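PDB 4J32: putative cytoplasmic protein from Salmonella enterica subsp. enterica serovar Typhimurium, which probably acts as a type VI secretion amidase effector, a papain-like cysteine peptidase that hydrolyses peptidoglycan and is held here by its immunity protein Tai4. Local coordinates for residues Ile40-Phe53 and Ala79-Tyr91. Residues are numbered along the deposited sequence; the frame is centred on the assembly and turned at random.
Sequences IGGNVGKNITGGYF and AKVSGADNKFYIY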
ATOM      1  N   ILE A  40     -29.739  -7.507  -4.883  1.00 24.57           N
ATOM      2  CA  ILE A  40     -29.610  -8.775  -5.603  1.00 24.33           C
ATOM      3  C   ILE A  40     -29.349  -9.931  -4.626  1.00 25.19           C
ATOM      4  O   ILE A  40     -29.894 -11.033  -4.799  1.00 26.30           O
ATOM      5  CB  ILE A  40     -28.546  -8.699  -6.744  1.00 23.25           C
ATOM      6  CG1 ILE A  40     -28.957  -7.653  -7.791  1.00 22.53           C
ATOM      7  CG2 ILE A  40     -28.327 -10.091  -7.410  1.00 22.68           C
ATOM      8  CD1 ILE A  40     -27.893  -7.367  -8.861  1.00 21.66           C
ATOM      9  N   GLY A  41     -28.542  -9.667  -3.596  1.00 24.60           N
ATOM     10  CA  GLY A  41     -28.289 -10.644  -2.541  1.00 25.27           C
ATOM     11  C   GLY A  41     -27.541 -11.855  -3.063  1.00 24.46           C
ATOM     12  O   GLY A  41     -26.917 -11.796  -4.120  1.00 22.58           O
ATOM     13  N   GLY A  42     -27.623 -12.964  -2.326  1.00 25.66           N
ATOM     14  CA  GLY A  42     -26.898 -14.179  -2.690  1.00 26.26           C
ATOM     15  C   GLY A  42     -25.402 -13.939  -2.804  1.00 25.23           C
ATOM     16  O   GLY A  42     -24.829 -13.126  -2.056  1.00 24.49           O
ATOM     17  N   ASN A  43     -24.756 -14.648  -3.729  1.00 24.33           N
ATOM     18  CA  ASN A  43     -23.312 -14.486  -3.940  1.00 24.43           C
ATOM     19  C   ASN A  43     -22.906 -13.118  -4.487  1.00 23.14           C
ATOM     20  O   ASN A  43     -21.801 -12.640  -4.210  1.00 23.66           O
ATOM     21  CB  ASN A  43     -22.753 -15.612  -4.812  1.00 24.39           C
ATOM     22  CG  ASN A  43     -22.738 -16.962  -4.084  1.00 27.73           C
ATOM     23  OD1 ASN A  43     -22.887 -17.023  -2.863  1.00 28.84           O
ATOM     24  ND2 ASN A  43     -22.544 -18.039  -4.836  1.00 29.47           N
ATOM     25  N   VAL A  44     -23.776 -12.509  -5.287  1.00 22.72           N
ATOM     26  CA  VAL A  44     -23.584 -11.115  -5.695  1.00 21.83           C
ATOM     27  C   VAL A  44     -23.405 -10.224  -4.447  1.00 22.11           C
ATOM     28  O   VAL A  44     -22.393  -9.502  -4.316  1.00 21.18           O
ATOM     29  CB  VAL A  44     -24.738 -10.610  -6.603  1.00 22.10           C
ATOM     30  CG1 VAL A  44     -24.652  -9.083  -6.844  1.00 22.03           C
ATOM     31  CG2 VAL A  44     -24.710 -11.338  -7.961  1.00 20.83           C
ATOM     32  N   GLY A  45     -24.374 -10.290  -3.546  1.00 23.28           N
ATOM     33  CA  GLY A  45     -24.294  -9.535  -2.294  1.00 24.79           C
ATOM     34  C   GLY A  45     -23.075  -9.828  -1.428  1.00 25.97           C
ATOM     35  O   GLY A  45     -22.422  -8.910  -0.915  1.00 26.33           O
ATOM     36  N   LYS A  46     -22.770 -11.113  -1.250  1.00 26.20           N
ATOM     37  CA  LYS A  46     -21.605 -11.530  -0.475  1.00 27.06           C
ATOM     38  C   LYS A  46     -20.295 -10.963  -1.022  1.00 25.39           C
ATOM     39  O   LYS A  46     -19.449 -10.488  -0.256  1.00 24.96           O
ATOM     40  CB  LYS A  46     -21.550 -13.055  -0.406  1.00 28.41           C
ATOM     41  CG  LYS A  46     -22.654 -13.607   0.497  1.00 33.32           C
ATOM     42  CD  LYS A  46     -22.483 -15.079   0.781  1.00 39.18           C
ATOM     43  CE  LYS A  46     -23.602 -15.563   1.690  1.00 44.30           C
ATOM     44  NZ  LYS A  46     -23.676 -17.052   1.695  1.00 48.97           N
ATOM     45  N   ASN A  47     -20.139 -11.002  -2.347  1.00 23.66           N
ATOM     46  CA  ASN A  47     -18.940 -10.460  -2.975  1.00 23.40           C
ATOM     47  C   ASN A  47     -18.847  -8.954  -2.908  1.00 23.61           C
ATOM     48  O   ASN A  47     -17.748  -8.406  -2.768  1.00 23.97           O
ATOM     49  CB  ASN A  47     -18.783 -10.948  -4.411  1.00 22.51           C
ATOM     50  CG  ASN A  47     -18.222 -12.354  -4.468  1.00 23.39           C
ATOM     51  OD1 ASN A  47     -17.021 -12.566  -4.265  1.00 25.35           O
ATOM     52  ND2 ASN A  47     -19.091 -13.329  -4.717  1.00 24.49           N
ATOM     53  N   ILE A  48     -19.992  -8.288  -3.001  1.00 23.34           N
ATOM     54  CA  ILE A  48     -20.044  -6.836  -2.809  1.00 23.27           C
ATOM     55  C   ILE A  48     -19.755  -6.413  -1.361  1.00 24.65           C
ATOM     56  O   ILE A  48     -18.965  -5.489  -1.120  1.00 25.09           O
ATOM     57  CB  ILE A  48     -21.350  -6.260  -3.387  1.00 23.14           C
ATOM     58  CG1 ILE A  48     -21.275  -6.291  -4.924  1.00 21.55           C
ATOM     59  CG2 ILE A  48     -21.635  -4.844  -2.857  1.00 24.34           C
ATOM     60  CD1 ILE A  48     -22.635  -6.034  -5.571  1.00 22.27           C
ATOM     61  N   THR A  49     -20.341  -7.120  -0.402  1.00 25.00           N
ATOM     62  CA  THR A  49     -20.059  -6.871   1.012  1.00 27.13           C
ATOM     63  C   THR A  49     -18.580  -7.062   1.331  1.00 26.88           C
ATOM     64  O   THR A  49     -18.001  -6.286   2.109  1.00 27.59           O
ATOM     65  CB  THR A  49     -20.953  -7.756   1.911  1.00 26.81           C
ATOM     66  OG1 THR A  49     -22.318  -7.392   1.681  1.00 28.89           O
ATOM     67  CG2 THR A  49     -20.606  -7.610   3.408  1.00 30.97           C
ATOM     68  N   GLY A  50     -17.973  -8.085   0.727  1.00 25.68           N
ATOM     69  CA  GLY A  50     -16.552  -8.369   0.913  1.00 26.23           C
ATOM     70  C   GLY A  50     -15.638  -7.381   0.188  1.00 25.55           C
ATOM     71  O   GLY A  50     -14.428  -7.369   0.398  1.00 26.47           O
ATOM     72  N   GLY A  51     -16.224  -6.539  -0.658  1.00 24.13           N
ATOM     73  CA  GLY A  51     -15.478  -5.561  -1.437  1.00 24.45           C
ATOM     74  C   GLY A  51     -14.859  -6.066  -2.727  1.00 23.75           C
ATOM     75  O   GLY A  51     -14.167  -5.305  -3.427  1.00 23.85           O
ATOM     76  N   TYR A  52     -15.126  -7.327  -3.087  1.00 22.67           N
ATOM     77  CA  TYR A  52     -14.493  -7.920  -4.275  1.00 22.19           C
ATOM     78  C   TYR A  52     -15.009  -7.305  -5.558  1.00 21.09           C
ATOM     79  O   TYR A  52     -14.271  -7.231  -6.539  1.00 21.04           O
ATOM     80  CB  TYR A  52     -14.749  -9.427  -4.353  1.00 23.13           C
ATOM     81  CG  TYR A  52     -14.191 -10.187  -3.184  1.00 22.18           C
ATOM     82  CD1 TYR A  52     -12.917 -10.735  -3.241  1.00 24.68           C
ATOM     83  CD2 TYR A  52     -14.950 -10.370  -2.021  1.00 24.02           C
ATOM     84  CE1 TYR A  52     -12.386 -11.436  -2.151  1.00 26.98           C
ATOM     85  CE2 TYR A  52     -14.432 -11.071  -0.926  1.00 26.74           C
ATOM     86  CZ  TYR A  52     -13.145 -11.600  -1.013  1.00 26.72           C
ATOM     87  OH  TYR A  52     -12.633 -12.309   0.051  1.00 27.51           O
ATOM     88  N   PHE A  53     -16.290  -6.926  -5.580  1.00 20.06           N
ATOM     89  CA  PHE A  53     -16.845  -6.270  -6.773  1.00 20.23           C
ATOM     90  C   PHE A  53     -17.104  -4.826  -6.409  1.00 20.43           C
ATOM     91  O   PHE A  53     -17.725  -4.561  -5.376  1.00 21.08           O
ATOM     92  CB  PHE A  53     -18.185  -6.882  -7.186  1.00 20.53           C
ATOM     93  CG  PHE A  53     -18.134  -8.364  -7.493  1.00 19.81           C
ATOM     94  CD1 PHE A  53     -16.942  -8.991  -7.868  1.00 22.33           C
ATOM     95  CD2 PHE A  53     -19.324  -9.108  -7.469  1.00 20.93           C
ATOM     96  CE1 PHE A  53     -16.910 -10.358  -8.179  1.00 22.70           C
ATOM     97  CE2 PHE A  53     -19.307 -10.476  -7.775  1.00 21.50           C
ATOM     98  CZ  PHE A  53     -18.101 -11.100  -8.117  1.00 21.35           C
ATOM     99  N   ALA A  79     -17.196 -15.719 -16.348  1.00 21.93           N
ATOM    100  CA  ALA A  79     -17.234 -15.744 -14.895  1.00 21.78           C
ATOM    101  C   ALA A  79     -18.533 -15.095 -14.394  1.00 20.55           C
ATOM    102  O   ALA A  79     -18.923 -14.023 -14.857  1.00 20.77           O
ATOM    103  CB  ALA A  79     -15.994 -15.038 -14.314  1.00 21.65           C
ATOM    104  N   LYS A  80     -19.226 -15.755 -13.467  1.00 20.64           N
ATOM    105  CA  LYS A  80     -20.496 -15.229 -12.972  1.00 20.58           C
ATOM    106  C   LYS A  80     -20.751 -15.771 -11.572  1.00 20.56           C
ATOM    107  O   LYS A  80     -20.173 -16.786 -11.184  1.00 21.81           O
ATOM    108  CB  LYS A  80     -21.651 -15.647 -13.898  1.00 20.60           C
ATOM    109  CG  LYS A  80     -21.900 -17.162 -13.922  1.00 23.41           C
ATOM    110  CD  LYS A  80     -22.829 -17.594 -15.083  1.00 25.83           C
ATOM    111  CE  LYS A  80     -22.081 -17.793 -16.394  1.00 28.87           C
ATOM    112  NZ  LYS A  80     -21.189 -18.999 -16.343  1.00 30.09           N
ATOM    113  N   VAL A  81     -21.584 -15.056 -10.826  1.00 20.67           N
ATOM    114  CA  VAL A  81     -22.004 -15.516  -9.502  1.00 21.25           C
ATOM    115  C   VAL A  81     -23.516 -15.428  -9.407  1.00 21.14           C
ATOM    116  O   VAL A  81     -24.149 -14.593 -10.066  1.00 20.46           O
ATOM    117  CB  VAL A  81     -21.350 -14.719  -8.342  1.00 21.55           C
ATOM    118  CG1 VAL A  81     -19.826 -14.843  -8.366  1.00 21.79           C
ATOM    119  CG2 VAL A  81     -21.720 -13.252  -8.410  1.00 22.00           C
ATOM    120  N   SER A  82     -24.097 -16.250  -8.538  1.00 22.07           N
ATOM    121  CA  SER A  82     -25.545 -16.269  -8.414  1.00 22.41           C
ATOM    122  C   SER A  82     -26.071 -15.150  -7.497  1.00 22.92           C
ATOM    123  O   SER A  82     -25.359 -14.686  -6.585  1.00 23.64           O
ATOM    124  CB  SER A  82     -26.025 -17.638  -7.958  1.00 23.60           C
ATOM    125  OG  SER A  82     -25.407 -18.025  -6.746  1.00 25.30           O
ATOM    126  N   GLY A  83     -27.292 -14.687  -7.780  1.00 23.34           N
ATOM    127  CA  GLY A  83     -28.042 -13.835  -6.851  1.00 24.16           C
ATOM    128  C   GLY A  83     -28.939 -14.643  -5.905  1.00 25.90           C
ATOM    129  O   GLY A  83     -29.009 -15.885  -5.981  1.00 26.06           O
ATOM    130  N   ALA A  84     -29.640 -13.942  -5.015  1.00 26.05           N
ATOM    131  CA  ALA A  84     -30.651 -14.598  -4.151  1.00 28.97           C
ATOM    132  C   ALA A  84     -31.771 -15.253  -4.985  1.00 29.59           C
ATOM    133  O   ALA A  84     -32.410 -16.195  -4.534  1.00 31.94           O
ATOM    134  CB  ALA A  84     -31.232 -13.603  -3.160  1.00 29.47           C
ATOM    135  N   ASP A  85     -31.968 -14.758  -6.209  1.00 29.52           N
ATOM    136  CA  ASP A  85     -32.914 -15.326  -7.180  1.00 30.74           C
ATOM    137  C   ASP A  85     -32.426 -16.629  -7.845  1.00 31.22           C
ATOM    138  O   ASP A  85     -33.148 -17.214  -8.657  1.00 32.28           O
ATOM    139  CB  ASP A  85     -33.244 -14.296  -8.271  1.00 29.67           C
ATOM    140  CG  ASP A  85     -32.009 -13.810  -9.030  1.00 28.70           C
ATOM    141  OD1 ASP A  85     -30.876 -14.297  -8.767  1.00 26.31           O
ATOM    142  OD2 ASP A  85     -32.168 -12.909  -9.890  1.00 28.80           O
ATOM    143  N   ASN A  86     -31.210 -17.065  -7.505  1.00 30.55           N
ATOM    144  CA  ASN A  86     -30.575 -18.237  -8.133  1.00 30.98           C
ATOM    145  C   ASN A  86     -30.313 -18.069  -9.638  1.00 29.56           C
ATOM    146  O   ASN A  86     -30.066 -19.048 -10.347  1.00 31.03           O
ATOM    147  CB  ASN A  86     -31.362 -19.530  -7.850  1.00 33.91           C
ATOM    148  CG  ASN A  86     -31.545 -19.775  -6.378  1.00 37.20           C
ATOM    149  OD1 ASN A  86     -30.615 -19.597  -5.596  1.00 40.50           O
ATOM    150  ND2 ASN A  86     -32.748 -20.157  -5.986  1.00 41.76           N
ATOM    151  N   LYS A  87     -30.386 -16.826 -10.107  1.00 26.57           N
ATOM    152  CA  LYS A  87     -29.965 -16.475 -11.472  1.00 24.83           C
ATOM    153  C   LYS A  87     -28.524 -15.962 -11.441  1.00 23.70           C
ATOM    154  O   LYS A  87     -27.976 -15.712 -10.376  1.00 22.90           O
ATOM    155  CB  LYS A  87     -30.921 -15.436 -12.090  1.00 24.21           C
ATOM    156  CG  LYS A  87     -32.395 -15.924 -12.095  1.00 24.92           C
ATOM    157  CD  LYS A  87     -33.324 -14.939 -12.803  1.00 26.40           C
ATOM    158  CE  LYS A  87     -34.791 -15.334 -12.575  1.00 30.90           C
ATOM    159  NZ  LYS A  87     -35.671 -14.195 -13.006  1.00 33.18           N
ATOM    160  N   PHE A  88     -27.924 -15.791 -12.616  1.00 22.97           N
ATOM    161  CA  PHE A  88     -26.470 -15.581 -12.695  1.00 22.57           C
ATOM    162  C   PHE A  88     -26.083 -14.219 -13.211  1.00 21.63           C
ATOM    163  O   PHE A  88     -26.735 -13.677 -14.115  1.00 21.33           O
ATOM    164  CB  PHE A  88     -25.819 -16.689 -13.526  1.00 23.30           C
ATOM    165  CG  PHE A  88     -26.200 -18.065 -13.063  1.00 24.97           C
ATOM    166  CD1 PHE A  88     -25.575 -18.641 -11.956  1.00 28.82           C
ATOM    167  CD2 PHE A  88     -27.230 -18.763 -13.696  1.00 27.23           C
ATOM    168  CE1 PHE A  88     -25.968 -19.910 -11.493  1.00 29.13           C
ATOM    169  CE2 PHE A  88     -27.618 -20.029 -13.254  1.00 28.51           C
ATOM    170  CZ  PHE A  88     -26.989 -20.600 -12.142  1.00 30.55           C
ATOM    171  N   TYR A  89     -24.992 -13.696 -12.641  1.00 21.50           N
ATOM    172  CA  TYR A  89     -24.572 -12.312 -12.833  1.00 20.13           C
ATOM    173  C   TYR A  89     -23.110 -12.260 -13.194  1.00 19.63           C
ATOM    174  O   TYR A  89     -22.248 -12.641 -12.391  1.00 19.59           O
ATOM    175  CB  TYR A  89     -24.847 -11.507 -11.544  1.00 20.43           C
ATOM    176  CG  TYR A  89     -26.326 -11.397 -11.256  1.00 21.29           C
ATOM    177  CD1 TYR A  89     -27.043 -10.272 -11.654  1.00 19.79           C
ATOM    178  CD2 TYR A  89     -27.025 -12.451 -10.635  1.00 21.24           C
ATOM    179  CE1 TYR A  89     -28.419 -10.180 -11.437  1.00 21.06           C
ATOM    180  CE2 TYR A  89     -28.405 -12.370 -10.412  1.00 23.21           C
ATOM    181  CZ  TYR A  89     -29.085 -11.223 -10.814  1.00 21.29           C
ATOM    182  OH  TYR A  89     -30.429 -11.129 -10.617  1.00 23.52           O
ATOM    183  N   ILE A  90     -22.843 -11.812 -14.423  1.00 18.72           N
ATOM    184  CA  ILE A  90     -21.490 -11.595 -14.927  1.00 18.17           C
ATOM    185  C   ILE A  90     -20.895 -10.352 -14.268  1.00 18.25           C
ATOM    186  O   ILE A  90     -21.574  -9.333 -14.134  1.00 18.82           O
ATOM    187  CB  ILE A  90     -21.523 -11.490 -16.481  1.00 17.98           C
ATOM    188  CG1 ILE A  90     -21.784 -12.883 -17.093  1.00 17.06           C
ATOM    189  CG2 ILE A  90     -20.226 -10.805 -17.050  1.00 17.43           C
ATOM    190  CD1 ILE A  90     -22.059 -12.840 -18.644  1.00 18.70           C
ATOM    191  N   TYR A  91     -19.634 -10.434 -13.851  1.00 18.28           N
ATOM    192  CA  TYR A  91     -19.052  -9.362 -13.038  1.00 18.31           C
ATOM    193  C   TYR A  91     -17.869  -8.633 -13.683  1.00 17.99           C
ATOM    194  O   TYR A  91     -17.313  -7.693 -13.093  1.00 18.48           O
ATOM    195  CB  TYR A  91     -18.734  -9.855 -11.618  1.00 18.65           C
ATOM    196  CG  TYR A  91     -17.792 -11.056 -11.532  1.00 20.01           C
ATOM    197  CD1 TYR A  91     -16.416 -10.880 -11.560  1.00 19.11           C
ATOM    198  CD2 TYR A  91     -18.289 -12.361 -11.412  1.00 20.81           C
ATOM    199  CE1 TYR A  91     -15.533 -11.967 -11.454  1.00 21.93           C
ATOM    200  CE2 TYR A  91     -17.419 -13.454 -11.294  1.00 20.15           C
ATOM    201  CZ  TYR A  91     -16.043 -13.245 -11.295  1.00 20.50           C
ATOM    202  OH  TYR A  91     -15.157 -14.293 -11.213  1.00 22.90           O
TER
HETATM  203  O   HOH W   1     -31.920 -11.795  -6.337  1.00 26.96           O
HETATM  204  O   HOH W   2     -26.406 -16.873  -4.526  1.00 30.30           O
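Val44 of helix 42-49 and Ile40, at the end of helix 33-40, meet Tyr89 of the beta hairpin formed by strands 80-82 and 88-90, in the papain-like Tae4 fold. The tight part is apolar. Val44 CG2 wedges between Val81 and Tyr89, 3.6 Å from Val81 CG2. Ile40 CG2 lies over one face of the Tyr89 ring, 3.9 Å from its centroid, a CH-pi contact. Ile59 of helix 57-67 touches both Ile40 and Phe53.

Further along, Phe53 and Tyr91 form an offset stack, with planes at 21° and centroids 4.5 Å apart. With CG between its backbone N and carbonyl carbon (chi1 57°), Tyr91 turns its ring onto Phe53, and its CB also lies over that face. Asn47 CB covers the opposite face, and Val81 CG2 meets the ring edge. Val51 of the immunity protein chain packs on Phe53 and Tyr91, so this end adjoins the inhibitor interface.

The hairpin turn is the wetter side. Two backbone hydrogen bonds tie the hairpin to the junction of the two helices: Val44 N to Ser82 O, and Ala84 N to Ile40 O at 2.9 Å. One water bridges Ile40 O and Asp85 N. Another joins Asn43 N to Ser82 OG. Gly42 CA comes within 3.8 Å of Gly83 C. Asp85 fixes the Tyr89 ring from the turn: Tyr89 OH donates to Asp85 OD2 on its syn side, at 2.6 Å.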